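Local atomic coordinates of aminotransferase (Paracoccus denitrificans, PDB entry 4GRX), a protein that probably transfers amino groups between amine donors and carbonyl acceptors, using pyridoxal phosphate bound as a Schiff base, as other class III omega-aminotransferases do. Residues A[191-196]-A[242-247]; A[159-164]-A[233-238]; A[85-90]-A[338-343]; A[299-304]-A[346-351]. All coordinates share one frame; numbering follows the deposited sequence.

In the fold
The four contacts form two pairs. Interactions 1 and 2 have centres 9 Å apart and touch through their loops, which adjoin strands 154-158, 188-191 and 229-234 of the mixed seven-stranded sheet; Tyr162 of interaction 2 lines the delta-amino valeric acid pocket. Interactions 3 and 4, with centres 12 Å apart, share helix 339-354, and both reach the second subunit. Between the centres of interactions 1 and 3 lie about 39 Å. Along the chain, 85-90 comes first; segments of interactions 1 and 2 then alternate, and those of interactions 4 and 3 alternate after them. One pair thus joins loops at the ends of sheet strands, the other helices and a loop at the dimer interface.

Interaction 1 (A[191-196]-A[242-247]); sequences LTCPHY and GVIPPA
The carbonyl oxygen of Pro194 is gripped twice. Ala247 N gives it a hydrogen bond of 3.2 Å that lies in the carbonyl plane but is bent at the hydrogen (139°), and water 1 donates to Pro194 O over 2.9 Å. The same water accepts from Tyr196 N at 2.8 Å and makes a weak further bond to Pro245 O, so the water's link between the loops rests on a weak bond. Pro194 is the centre of an inverse gamma turn, in which His195 N bonds to Cys193 O at 2.7 Å. The turn leads straight into helix 196-199, with His195 at the N-cap position. On the other loop Val243 and Ile244 form a G1 beta bulge opposite Met238. Ile244 then supplies the apolar half of the contact. Its CG2, anti to the backbone N (CG1 at chi1 -58°), rests 3.6 Å from His195 CB, while CG1 lies over one face of the imidazole and the two side chains cross at about a right angle. The far methyl, Ile244 CD1, reaches Cys193 SG at 4.0 Å. An alanine at Ile244 would probably open a gap between the thiol and the imidazole face and leave that ring less well packed. The ring is also held from beyond the two loops, by the hydrogen bond of His195 NE2 to Glu383 OE2. Pro194 meanwhile packs on Leu213 of helix 206-224 and on Tyr250 of helix 250-260.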
loop_
_atom_site.group_PDB
_atom_site.type_symbol
_atom_site.label_atom_id
_atom_site.label_comp_id
_atom_site.label_asym_id
_atom_site.label_seq_id
_atom_site.Cartn_x
_atom_site.Cartn_y
_atom_site.Cartn_z
ATOM N N LEU A 191 -25.065 -2.742 -2.967
ATOM C CA LEU A 191 -26.376 -3.274 -2.566
ATOM C C LEU A 191 -26.755 -2.689 -1.227
ATOM O O LEU A 191 -25.917 -2.067 -0.569
ATOM C CB LEU A 191 -26.299 -4.778 -2.377
ATOM C CG LEU A 191 -25.650 -5.680 -3.412
ATOM C CD1 LEU A 191 -25.162 -6.919 -2.685
ATOM C CD2 LEU A 191 -26.665 -6.039 -4.480
ATOM N N THR A 192 -27.988 -2.913 -0.789
ATOM C CA THR A 192 -28.454 -2.307 0.460
ATOM C C THR A 192 -27.651 -2.794 1.665
ATOM O O THR A 192 -27.327 -3.987 1.795
ATOM C CB THR A 192 -29.941 -2.600 0.714
ATOM O OG1 THR A 192 -30.673 -2.410 -0.489
ATOM C CG2 THR A 192 -30.503 -1.693 1.755
ATOM N N CYS A 193 -27.339 -1.855 2.543
ATOM C CA CYS A 193 -26.634 -2.136 3.768
ATOM C C CYS A 193 -27.580 -2.861 4.754
ATOM O O CYS A 193 -28.678 -2.369 5.011
ATOM C CB CYS A 193 -26.145 -0.818 4.358
ATOM S SG CYS A 193 -25.513 -0.999 6.032
ATOM N N PRO A 194 -27.158 -4.025 5.309
ATOM C CA PRO A 194 -28.034 -4.797 6.210
ATOM C C PRO A 194 -28.176 -4.187 7.616
ATOM O O PRO A 194 -28.046 -4.885 8.621
ATOM C CB PRO A 194 -27.370 -6.181 6.256
ATOM C CG PRO A 194 -25.930 -5.931 5.936
ATOM C CD PRO A 194 -25.879 -4.717 5.042
ATOM N N HIS A 195 -28.458 -2.890 7.665
ATOM C CA HIS A 195 -28.672 -2.144 8.890
ATOM C C HIS A 195 -30.149 -2.031 9.057
ATOM O O HIS A 195 -30.806 -1.183 8.441
ATOM C CB HIS A 195 -28.026 -0.766 8.762
ATOM C CG HIS A 195 -28.012 0.046 10.042
ATOM N ND1 HIS A 195 -27.536 1.305 10.089
ATOM C CD2 HIS A 195 -28.453 -0.253 11.330
ATOM C CE1 HIS A 195 -27.641 1.779 11.344
ATOM N NE2 HIS A 195 -28.202 0.828 12.101
ATOM N N TYR A 196 -30.690 -2.901 9.894
ATOM C CA TYR A 196 -32.129 -3.043 10.041
ATOM C C TYR A 196 -32.801 -1.760 10.539
ATOM O O TYR A 196 -33.826 -1.346 10.010
ATOM C CB TYR A 196 -32.449 -4.255 10.930
ATOM C CG TYR A 196 -33.907 -4.411 11.221
ATOM C CD1 TYR A 196 -34.386 -4.395 12.544
ATOM C CD2 TYR A 196 -34.827 -4.550 10.181
ATOM C CE1 TYR A 196 -35.742 -4.521 12.812
ATOM C CE2 TYR A 196 -36.177 -4.672 10.437
ATOM C CZ TYR A 196 -36.626 -4.656 11.750
ATOM O OH TYR A 196 -37.965 -4.780 11.979
ATOM N N GLY A 242 -19.421 2.921 10.395
ATOM C CA GLY A 242 -20.044 3.318 11.660
ATOM C C GLY A 242 -20.520 2.214 12.587
ATOM O O GLY A 242 -21.472 2.414 13.339
ATOM N N VAL A 243 -19.849 1.062 12.551
ATOM C CA VAL A 243 -20.132 -0.098 13.413
ATOM C C VAL A 243 -21.527 -0.665 13.198
ATOM O O VAL A 243 -22.428 -0.442 14.013
ATOM C CB VAL A 243 -19.947 0.197 14.913
ATOM C CG1 VAL A 243 -20.029 -1.094 15.700
ATOM C CG2 VAL A 243 -18.623 0.892 15.170
ATOM N N ILE A 244 -21.700 -1.412 12.117
ATOM C CA ILE A 244 -23.017 -1.922 11.759
ATOM C C ILE A 244 -22.998 -3.441 11.738
ATOM O O ILE A 244 -22.490 -4.035 10.773
ATOM C CB ILE A 244 -23.490 -1.375 10.384
ATOM C CG1 ILE A 244 -23.521 0.164 10.391
ATOM C CG2 ILE A 244 -24.851 -1.955 10.016
ATOM C CD1 ILE A 244 -23.590 0.791 9.012
ATOM N N PRO A 245 -23.516 -4.080 12.816
ATOM C CA PRO A 245 -23.675 -5.542 12.853
ATOM C C PRO A 245 -24.745 -5.943 11.869
ATOM O O PRO A 245 -25.745 -5.242 11.753
ATOM C CB PRO A 245 -24.170 -5.813 14.281
ATOM C CG PRO A 245 -23.745 -4.623 15.059
ATOM C CD PRO A 245 -23.871 -3.469 14.112
ATOM N N PRO A 246 -24.561 -7.065 11.170
ATOM C CA PRO A 246 -25.563 -7.455 10.175
ATOM C C PRO A 246 -26.872 -7.865 10.832
ATOM O O PRO A 246 -26.869 -8.362 11.957
ATOM C CB PRO A 246 -24.930 -8.658 9.491
ATOM C CG PRO A 246 -24.018 -9.232 10.520
ATOM C CD PRO A 246 -23.525 -8.088 11.358
ATOM N N ALA A 247 -27.980 -7.650 10.129
ATOM C CA ALA A 247 -29.275 -8.183 10.541
ATOM C C ALA A 247 -29.189 -9.699 10.702
ATOM O O ALA A 247 -28.451 -10.357 9.965
ATOM C CB ALA A 247 -30.334 -7.817 9.515
HETATM O O HOH W 1 -29.005 -4.594 11.307
#

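Interaction 2 (A[159-164]-A[233-238]); sequences WNAYHG and FAEPVM
Glu235 and Tyr162 make the one direct hydrogen bond between the two segments: Tyr162 N donates to Glu235 OE1 over 2.9 Å, nearly straight at 174°, meeting the oxygen on its syn side but 33° out of the carboxylate plane. Water 2 also donates to Glu235 OE1 and bridges it to Asn160 O (2.7 Å from the water), while Glu235 OE2 takes the N-H of Gly239. A glutamine at Glu235 would probably weaken this grip, since its NH2 group could not accept the bond that one of the two oxygens now takes. Glu235 OE1 also stands over one face of the His163 ring, toward its rim. A second water, 3, links His163 NE2 at 2.8 Å to Phe233 O, and His163 ND1 is held by Asp268 OD2. Among the nonpolar contacts, His163 CE1 approaches Phe233 CB at 3.9 Å. Met238, extended beyond CG, lays its sulphur 4.0 Å from Asn160 CB and its CE methyl 4.3 Å from Ala161 CB. The contact joins the loop after strand 154-158 to the end of strand 229-234 and the loop that follows it, at the C-terminal ends of parallel strands, where Tyr162 lines the pocket of the bound delta-amino valeric acid.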
loop_
_atom_site.group_PDB
_atom_site.type_symbol
_atom_site.label_atom_id
_atom_site.label_comp_id
_atom_site.label_asym_id
_atom_site.label_seq_id
_atom_site.Cartn_x
_atom_site.Cartn_y
_atom_site.Cartn_z
ATOM N N TRP A 159 -23.579 -0.686 0.400
ATOM C CA TRP A 159 -23.615 0.680 0.841
ATOM C C TRP A 159 -23.131 0.734 2.274
ATOM O O TRP A 159 -23.339 -0.205 3.043
ATOM C CB TRP A 159 -25.006 1.290 0.656
ATOM C CG TRP A 159 -24.953 2.798 0.753
ATOM C CD1 TRP A 159 -25.544 3.611 1.721
ATOM C CD2 TRP A 159 -24.183 3.720 -0.098
ATOM N NE1 TRP A 159 -25.233 4.922 1.506
ATOM C CE2 TRP A 159 -24.421 5.064 0.438
ATOM C CE3 TRP A 159 -23.368 3.575 -1.214
ATOM C CZ2 TRP A 159 -23.849 6.194 -0.125
ATOM C CZ3 TRP A 159 -22.800 4.721 -1.777
ATOM C CH2 TRP A 159 -23.042 6.001 -1.248
ATOM N N ASN A 160 -22.423 1.807 2.624
ATOM C CA ASN A 160 -21.730 1.940 3.912
ATOM C C ASN A 160 -20.511 1.028 4.073
ATOM O O ASN A 160 -19.838 1.095 5.098
ATOM C CB ASN A 160 -22.684 1.776 5.103
ATOM C CG ASN A 160 -23.749 2.863 5.173
ATOM O OD1 ASN A 160 -23.499 4.031 4.868
ATOM N ND2 ASN A 160 -24.949 2.484 5.604
ATOM N N ALA A 161 -20.205 0.175 3.096
ATOM C CA ALA A 161 -19.000 -0.659 3.209
ATOM C C ALA A 161 -17.743 0.208 3.182
ATOM O O ALA A 161 -17.722 1.303 2.587
ATOM C CB ALA A 161 -18.940 -1.685 2.096
ATOM N N TYR A 162 -16.690 -0.256 3.835
ATOM C CA TYR A 162 -15.416 0.415 3.662
ATOM C C TYR A 162 -14.347 -0.625 3.380
ATOM O O TYR A 162 -14.076 -1.485 4.212
ATOM C CB TYR A 162 -15.068 1.272 4.883
ATOM C CG TYR A 162 -13.791 2.084 4.706
ATOM C CD1 TYR A 162 -13.840 3.432 4.312
ATOM C CD2 TYR A 162 -12.539 1.504 4.916
ATOM C CE1 TYR A 162 -12.681 4.166 4.139
ATOM C CE2 TYR A 162 -11.379 2.235 4.750
ATOM C CZ TYR A 162 -11.460 3.557 4.363
ATOM O OH TYR A 162 -10.306 4.253 4.213
ATOM N N HIS A 163 -13.761 -0.554 2.196
ATOM C CA HIS A 163 -12.749 -1.522 1.808
ATOM C C HIS A 163 -11.433 -0.897 1.408
ATOM O O HIS A 163 -10.470 -1.616 1.137
ATOM C CB HIS A 163 -13.280 -2.450 0.724
ATOM C CG HIS A 163 -14.518 -3.218 1.127
ATOM N ND1 HIS A 163 -14.467 -4.352 1.867
ATOM C CD2 HIS A 163 -15.876 -2.992 0.839
ATOM C CE1 HIS A 163 -15.729 -4.820 2.060
ATOM N NE2 HIS A 163 -16.589 -3.988 1.422
ATOM N N GLY A 164 -11.362 0.440 1.390
ATOM C CA GLY A 164 -10.088 1.117 1.255
ATOM C C GLY A 164 -10.072 2.343 0.368
ATOM O O GLY A 164 -11.120 2.860 -0.020
ATOM N N PHE A 233 -17.665 -8.916 -1.730
ATOM C CA PHE A 233 -16.921 -8.641 -0.507
ATOM C C PHE A 233 -17.871 -8.149 0.569
ATOM O O PHE A 233 -18.800 -7.380 0.281
ATOM C CB PHE A 233 -15.874 -7.555 -0.740
ATOM C CG PHE A 233 -14.761 -7.955 -1.649
ATOM C CD1 PHE A 233 -15.002 -8.224 -3.006
ATOM C CD2 PHE A 233 -13.455 -8.006 -1.174
ATOM C CE1 PHE A 233 -13.960 -8.584 -3.855
ATOM C CE2 PHE A 233 -12.415 -8.360 -2.017
ATOM C CZ PHE A 233 -12.661 -8.646 -3.353
ATOM N N ALA A 234 -17.609 -8.562 1.810
ATOM C CA ALA A 234 -18.327 -8.030 2.979
ATOM C C ALA A 234 -17.478 -8.057 4.226
ATOM O O ALA A 234 -16.795 -9.053 4.503
ATOM C CB ALA A 234 -19.624 -8.804 3.217
ATOM N N GLU A 235 -17.524 -6.964 4.977
ATOM C CA GLU A 235 -17.079 -6.967 6.359
ATOM C C GLU A 235 -18.141 -7.713 7.167
ATOM O O GLU A 235 -19.349 -7.467 6.969
ATOM C CB GLU A 235 -17.013 -5.547 6.900
ATOM C CG GLU A 235 -15.997 -4.650 6.230
ATOM C CD GLU A 235 -16.364 -3.191 6.372
ATOM O OE1 GLU A 235 -16.984 -2.667 5.423
ATOM O OE2 GLU A 235 -16.062 -2.580 7.430
ATOM N N PRO A 236 -17.724 -8.626 8.073
ATOM C CA PRO A 236 -18.761 -9.286 8.888
ATOM C C PRO A 236 -19.584 -8.261 9.685
ATOM O O PRO A 236 -20.824 -8.306 9.661
ATOM C CB PRO A 236 -17.961 -10.227 9.801
ATOM C CG PRO A 236 -16.694 -10.482 9.048
ATOM C CD PRO A 236 -16.389 -9.204 8.300
ATOM N N VAL A 237 -18.886 -7.348 10.360
ATOM C CA VAL A 237 -19.486 -6.192 11.005
ATOM C C VAL A 237 -18.848 -4.991 10.323
ATOM O O VAL A 237 -17.619 -4.941 10.210
ATOM C CB VAL A 237 -19.124 -6.116 12.500
ATOM C CG1 VAL A 237 -19.823 -4.935 13.161
ATOM C CG2 VAL A 237 -19.481 -7.393 13.222
ATOM N N MET A 238 -19.660 -4.037 9.866
ATOM C CA MET A 238 -19.136 -2.860 9.169
ATOM C C MET A 238 -18.414 -1.902 10.125
ATOM O O MET A 238 -18.985 -1.439 11.104
ATOM C CB MET A 238 -20.255 -2.151 8.406
ATOM C CG MET A 238 -20.794 -2.941 7.224
ATOM S SD MET A 238 -22.010 -1.980 6.304
ATOM C CE MET A 238 -22.108 -2.890 4.769
HETATM O O HOH W 2 -18.006 -0.219 6.611
HETATM O O HOH W 3 -19.190 -4.943 1.271
#

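Interaction 3 (A[85-90]-A[338-343]); sequences KAQYDR and HPVGCA
Helices 85-90 and 339-343 run close to antiparallel, their axes 9.1 Å apart at 148°, and come nearest in backbone at Gln87 and Val340. This antiparallel helix pair joins the end of helix 78-90 to the start of helix 339-354, beside the dimer interface of this class III aminotransferase. Tyr88 and Val340 carry the apolar part. Val340 CG2 stands almost on the normal of the Tyr88 ring, 3.6 Å above its centroid and 11° off, a CH-pi contact over the face. Val340 CG1, anti to its own backbone N at chi1 171°, meets the ring nearer the rim, at Tyr88 CE2. Tyr88 OH is hydrogen-bonded to Phe303 O of the second subunit, so the residue that receives the valine is also anchored across the boundary. Tyr88 further packs on its counterpart there, and Lys85 and Asp89 form reciprocal salt bridges with Asp89 and Lys85 of the second subunit. Gln87, one residue before Tyr88, makes the other half of the contact. Its CG is anti to the backbone N and the chain bends at chi2, so that it lies against Pro339, Val340 and Ala343: CG approaches Val340 CA at 3.6 Å and Pro339 O at 3.7 Å, and the amide end lies alongside the methyl of Ala343. Gln104 of helix 103-115 closes over this side, packing on Gln87 and Ala343. Helix 339-354 begins at His338, which sits at its N-cap position; there Val340 N donates a weak capping bond, 3.2 Å long, to His338 ND1.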
loop_
_atom_site.group_PDB
_atom_site.type_symbol
_atom_site.label_atom_id
_atom_site.label_comp_id
_atom_site.label_asym_id
_atom_site.label_seq_id
_atom_site.Cartn_x
_atom_site.Cartn_y
_atom_site.Cartn_z
ATOM N N LYS A 85 12.262 -5.156 17.965
ATOM C CA LYS A 85 13.681 -4.840 18.081
ATOM C C LYS A 85 14.568 -6.050 17.770
ATOM O O LYS A 85 15.594 -5.918 17.099
ATOM C CB LYS A 85 13.993 -4.276 19.464
ATOM C CG LYS A 85 13.326 -2.939 19.755
ATOM C CD LYS A 85 13.950 -2.232 20.952
ATOM C CE LYS A 85 13.631 -2.928 22.264
ATOM N NZ LYS A 85 14.286 -2.243 23.410
ATOM N N ALA A 86 14.152 -7.222 18.249
ATOM C CA ALA A 86 14.860 -8.478 17.997
ATOM C C ALA A 86 14.976 -8.757 16.508
ATOM O O ALA A 86 16.036 -9.169 16.040
ATOM C CB ALA A 86 14.183 -9.644 18.713
ATOM N N GLN A 87 13.899 -8.510 15.761
ATOM C CA GLN A 87 13.939 -8.744 14.327
ATOM C C GLN A 87 14.802 -7.749 13.572
ATOM O O GLN A 87 15.418 -8.097 12.563
ATOM C CB GLN A 87 12.547 -8.824 13.711
ATOM C CG GLN A 87 12.578 -9.349 12.271
ATOM C CD GLN A 87 13.134 -10.764 12.161
ATOM O OE1 GLN A 87 14.029 -11.048 11.347
ATOM N NE2 GLN A 87 12.611 -11.663 12.996
ATOM N N TYR A 88 14.864 -6.516 14.054
ATOM C CA TYR A 88 15.822 -5.567 13.495
ATOM C C TYR A 88 17.289 -5.946 13.774
ATOM O O TYR A 88 18.169 -5.688 12.948
ATOM C CB TYR A 88 15.507 -4.138 13.936
ATOM C CG TYR A 88 14.474 -3.492 13.063
ATOM C CD1 TYR A 88 14.809 -3.033 11.790
ATOM C CD2 TYR A 88 13.155 -3.364 13.485
ATOM C CE1 TYR A 88 13.860 -2.440 10.971
ATOM C CE2 TYR A 88 12.198 -2.777 12.670
ATOM C CZ TYR A 88 12.555 -2.313 11.414
ATOM O OH TYR A 88 11.624 -1.721 10.582
ATOM N N ASP A 89 17.536 -6.571 14.926
ATOM C CA ASP A 89 18.870 -7.073 15.282
ATOM C C ASP A 89 19.266 -8.190 14.353
ATOM O O ASP A 89 20.439 -8.388 14.082
ATOM C CB ASP A 89 18.888 -7.623 16.711
ATOM C CG ASP A 89 18.975 -6.537 17.757
ATOM O OD1 ASP A 89 19.711 -5.549 17.532
ATOM O OD2 ASP A 89 18.310 -6.672 18.813
ATOM N N ARG A 90 18.269 -8.915 13.868
ATOM C CA ARG A 90 18.478 -10.178 13.186
ATOM C C ARG A 90 18.537 -9.978 11.669
ATOM O O ARG A 90 19.464 -10.458 11.006
ATOM C CB ARG A 90 17.352 -11.139 13.592
ATOM C CG ARG A 90 17.521 -12.583 13.178
ATOM C CD ARG A 90 16.216 -13.348 13.383
ATOM N NE ARG A 90 16.178 -14.591 12.606
ATOM C CZ ARG A 90 16.906 -15.675 12.871
ATOM N NH1 ARG A 90 17.751 -15.683 13.890
ATOM N NH2 ARG A 90 16.801 -16.750 12.105
ATOM N N HIS A 338 7.506 -8.851 4.469
ATOM C CA HIS A 338 8.643 -8.250 5.159
ATOM C C HIS A 338 9.048 -9.020 6.395
ATOM O O HIS A 338 8.185 -9.384 7.201
ATOM C CB HIS A 338 8.302 -6.810 5.517
ATOM C CG HIS A 338 9.498 -5.934 5.707
ATOM N ND1 HIS A 338 10.206 -5.922 6.847
ATOM C CD2 HIS A 338 10.095 -5.015 4.859
ATOM C CE1 HIS A 338 11.217 -5.042 6.733
ATOM N NE2 HIS A 338 11.147 -4.486 5.516
ATOM N N PRO A 339 10.363 -9.290 6.557
ATOM C CA PRO A 339 10.871 -10.024 7.724
ATOM C C PRO A 339 10.428 -9.403 9.048
ATOM O O PRO A 339 9.865 -10.100 9.895
ATOM C CB PRO A 339 12.394 -9.940 7.568
ATOM C CG PRO A 339 12.641 -8.917 6.508
ATOM C CD PRO A 339 11.448 -8.979 5.612
ATOM N N VAL A 340 10.642 -8.099 9.206
ATOM C CA VAL A 340 10.211 -7.401 10.407
ATOM C C VAL A 340 8.699 -7.529 10.644
ATOM O O VAL A 340 8.257 -7.909 11.732
ATOM C CB VAL A 340 10.655 -5.928 10.400
ATOM C CG1 VAL A 340 10.003 -5.173 11.547
ATOM C CG2 VAL A 340 12.172 -5.834 10.517
ATOM N N GLY A 341 7.911 -7.230 9.623
ATOM C CA GLY A 341 6.466 -7.237 9.769
ATOM C C GLY A 341 5.890 -8.598 10.058
ATOM O O GLY A 341 4.879 -8.718 10.749
ATOM N N CYS A 342 6.523 -9.629 9.514
ATOM C CA CYS A 342 6.056 -10.986 9.717
ATOM C C CYS A 342 6.314 -11.429 11.150
ATOM O O CYS A 342 5.410 -11.957 11.799
ATOM C CB CYS A 342 6.717 -11.934 8.725
ATOM S SG CYS A 342 6.083 -11.807 7.036
ATOM N N ALA A 343 7.536 -11.191 11.636
ATOM C CA ALA A 343 7.904 -11.403 13.039
ATOM C C ALA A 343 6.912 -10.761 13.993
ATOM O O ALA A 343 6.472 -11.399 14.956
ATOM C CB ALA A 343 9.292 -10.849 13.313
#

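Interaction 4 (A[299-304]-A[346-351]); sequences LTAGFF and LKAIDV
Ala348 points its methyl into the bend of the 299-304 loop, where CB lies 3.4 Å from Leu299 O, 3.9 Å from Thr300 C and 4.3 Å from Ala301 CB. With so small a side chain the helix backbone can come close, the CA atoms of Thr300 and Ala348 being 5.4 Å apart. At the next residue of the helix, Ile349 lies beside Leu299, both pointing the same way, CD1 of Leu299 meeting CD1 of Ile349 at 4.0 Å. Leu299 has its CG anti to the backbone N (chi1 171°), and this brings the end of a side chain whose CB leads off the helix back toward it. Leu108 of helix 103-115 and Phe274 add to the apolar surroundings of Ile349. The loop is stiffened from within: Phe303 N bonds to Thr300 O at 2.9 Å, and Thr300 OG1 donates to a lone pair of Phe304 O at 2.6 Å. At the subunit boundary the Phe304 ring meets Phe304 of the second subunit edge-to-face. The arrangement is a type I' beta turn, Thr300 to Phe303, seated on helix 339-354 just after Lys297, the lysine that carries the pyridoxal phosphate.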
loop_
_atom_site.group_PDB
_atom_site.type_symbol
_atom_site.label_atom_id
_atom_site.label_comp_id
_atom_site.label_asym_id
_atom_site.label_seq_id
_atom_site.Cartn_x
_atom_site.Cartn_y
_atom_site.Cartn_z
ATOM N N LEU A 299 -3.432 -7.271 12.765
ATOM C CA LEU A 299 -2.502 -8.308 12.361
ATOM C C LEU A 299 -1.114 -8.062 12.974
ATOM O O LEU A 299 -0.438 -9.005 13.400
ATOM C CB LEU A 299 -2.460 -8.388 10.826
ATOM C CG LEU A 299 -1.397 -9.256 10.151
ATOM C CD1 LEU A 299 -1.432 -10.695 10.654
ATOM C CD2 LEU A 299 -1.554 -9.190 8.638
ATOM N N THR A 300 -0.716 -6.793 13.029
ATOM C CA THR A 300 0.546 -6.377 13.652
ATOM C C THR A 300 0.325 -5.462 14.859
ATOM O O THR A 300 1.260 -4.807 15.320
ATOM C CB THR A 300 1.444 -5.595 12.662
ATOM O OG1 THR A 300 0.760 -4.414 12.200
ATOM C CG2 THR A 300 1.828 -6.464 11.483
ATOM N N ALA A 301 -0.908 -5.398 15.354
ATOM C CA ALA A 301 -1.267 -4.459 16.418
ATOM C C ALA A 301 -0.775 -3.034 16.116
ATOM O O ALA A 301 -0.324 -2.313 17.010
ATOM C CB ALA A 301 -0.754 -4.955 17.775
ATOM N N GLY A 302 -0.857 -2.642 14.844
ATOM C CA GLY A 302 -0.373 -1.333 14.388
ATOM C C GLY A 302 1.109 -1.036 14.563
ATOM O O GLY A 302 1.509 0.113 14.492
ATOM N N PHE A 303 1.928 -2.063 14.788
ATOM C CA PHE A 303 3.379 -1.878 14.970
ATOM C C PHE A 303 4.155 -1.816 13.638
ATOM O O PHE A 303 5.342 -1.432 13.611
ATOM C CB PHE A 303 3.974 -2.987 15.866
ATOM C CG PHE A 303 3.981 -2.676 17.357
ATOM C CD1 PHE A 303 2.824 -2.290 18.026
ATOM C CD2 PHE A 303 5.153 -2.837 18.104
ATOM C CE1 PHE A 303 2.847 -2.041 19.397
ATOM C CE2 PHE A 303 5.178 -2.596 19.474
ATOM C CZ PHE A 303 4.026 -2.199 20.121
ATOM N N PHE A 304 3.486 -2.185 12.545
ATOM C CA PHE A 304 4.131 -2.319 11.237
ATOM C C PHE A 304 3.076 -2.497 10.141
ATOM O O PHE A 304 2.107 -3.240 10.341
ATOM C CB PHE A 304 5.054 -3.546 11.260
ATOM C CG PHE A 304 6.024 -3.614 10.116
ATOM C CD1 PHE A 304 7.308 -3.127 10.258
ATOM C CD2 PHE A 304 5.655 -4.184 8.895
ATOM C CE1 PHE A 304 8.209 -3.203 9.211
ATOM C CE2 PHE A 304 6.557 -4.263 7.851
ATOM C CZ PHE A 304 7.837 -3.778 8.011
ATOM N N LEU A 346 3.498 -12.498 14.028
ATOM C CA LEU A 346 3.586 -13.707 14.833
ATOM C C LEU A 346 3.400 -13.362 16.306
ATOM O O LEU A 346 2.524 -13.914 16.969
ATOM C CB LEU A 346 4.925 -14.411 14.610
ATOM C CG LEU A 346 5.125 -15.195 13.303
ATOM C CD1 LEU A 346 6.581 -15.618 13.163
ATOM C CD2 LEU A 346 4.201 -16.404 13.195
ATOM N N LYS A 347 4.202 -12.422 16.801
ATOM C CA LYS A 347 4.064 -11.930 18.157
ATOM C C LYS A 347 2.680 -11.350 18.451
ATOM O O LYS A 347 2.114 -11.615 19.517
ATOM C CB LYS A 347 5.133 -10.892 18.476
ATOM C CG LYS A 347 5.197 -10.526 19.949
ATOM C CD LYS A 347 5.706 -11.690 20.777
ATOM C CE LYS A 347 5.395 -11.481 22.246
ATOM N NZ LYS A 347 5.792 -12.664 23.053
ATOM N N ALA A 348 2.143 -10.556 17.528
ATOM C CA ALA A 348 0.815 -9.966 17.744
ATOM C C ALA A 348 -0.283 -11.038 17.833
ATOM O O ALA A 348 -1.127 -10.998 18.734
ATOM C CB ALA A 348 0.485 -8.937 16.669
ATOM N N ILE A 349 -0.262 -11.987 16.897
ATOM C CA ILE A 349 -1.175 -13.131 16.924
ATOM C C ILE A 349 -1.052 -13.896 18.259
ATOM O O ILE A 349 -2.058 -14.202 18.908
ATOM C CB ILE A 349 -0.973 -14.042 15.681
ATOM C CG1 ILE A 349 -1.445 -13.286 14.423
ATOM C CG2 ILE A 349 -1.709 -15.377 15.832
ATOM C CD1 ILE A 349 -0.781 -13.700 13.134
ATOM N N ASP A 350 0.179 -14.158 18.678
ATOM C CA ASP A 350 0.421 -14.842 19.947
ATOM C C ASP A 350 -0.115 -14.029 21.131
ATOM O O ASP A 350 -0.822 -14.573 21.979
ATOM C CB ASP A 350 1.908 -15.170 20.133
ATOM C CG ASP A 350 2.157 -16.162 21.267
ATOM O OD1 ASP A 350 1.183 -16.760 21.784
ATOM O OD2 ASP A 350 3.337 -16.355 21.644
ATOM N N VAL A 351 0.207 -12.735 21.178
ATOM C CA VAL A 351 -0.243 -11.859 22.271
ATOM C C VAL A 351 -1.772 -11.839 22.410
ATOM O O VAL A 351 -2.303 -12.014 23.513
ATOM C CB VAL A 351 0.314 -10.419 22.127
ATOM C CG1 VAL A 351 -0.479 -9.429 22.976
ATOM C CG2 VAL A 351 1.790 -10.376 22.503
#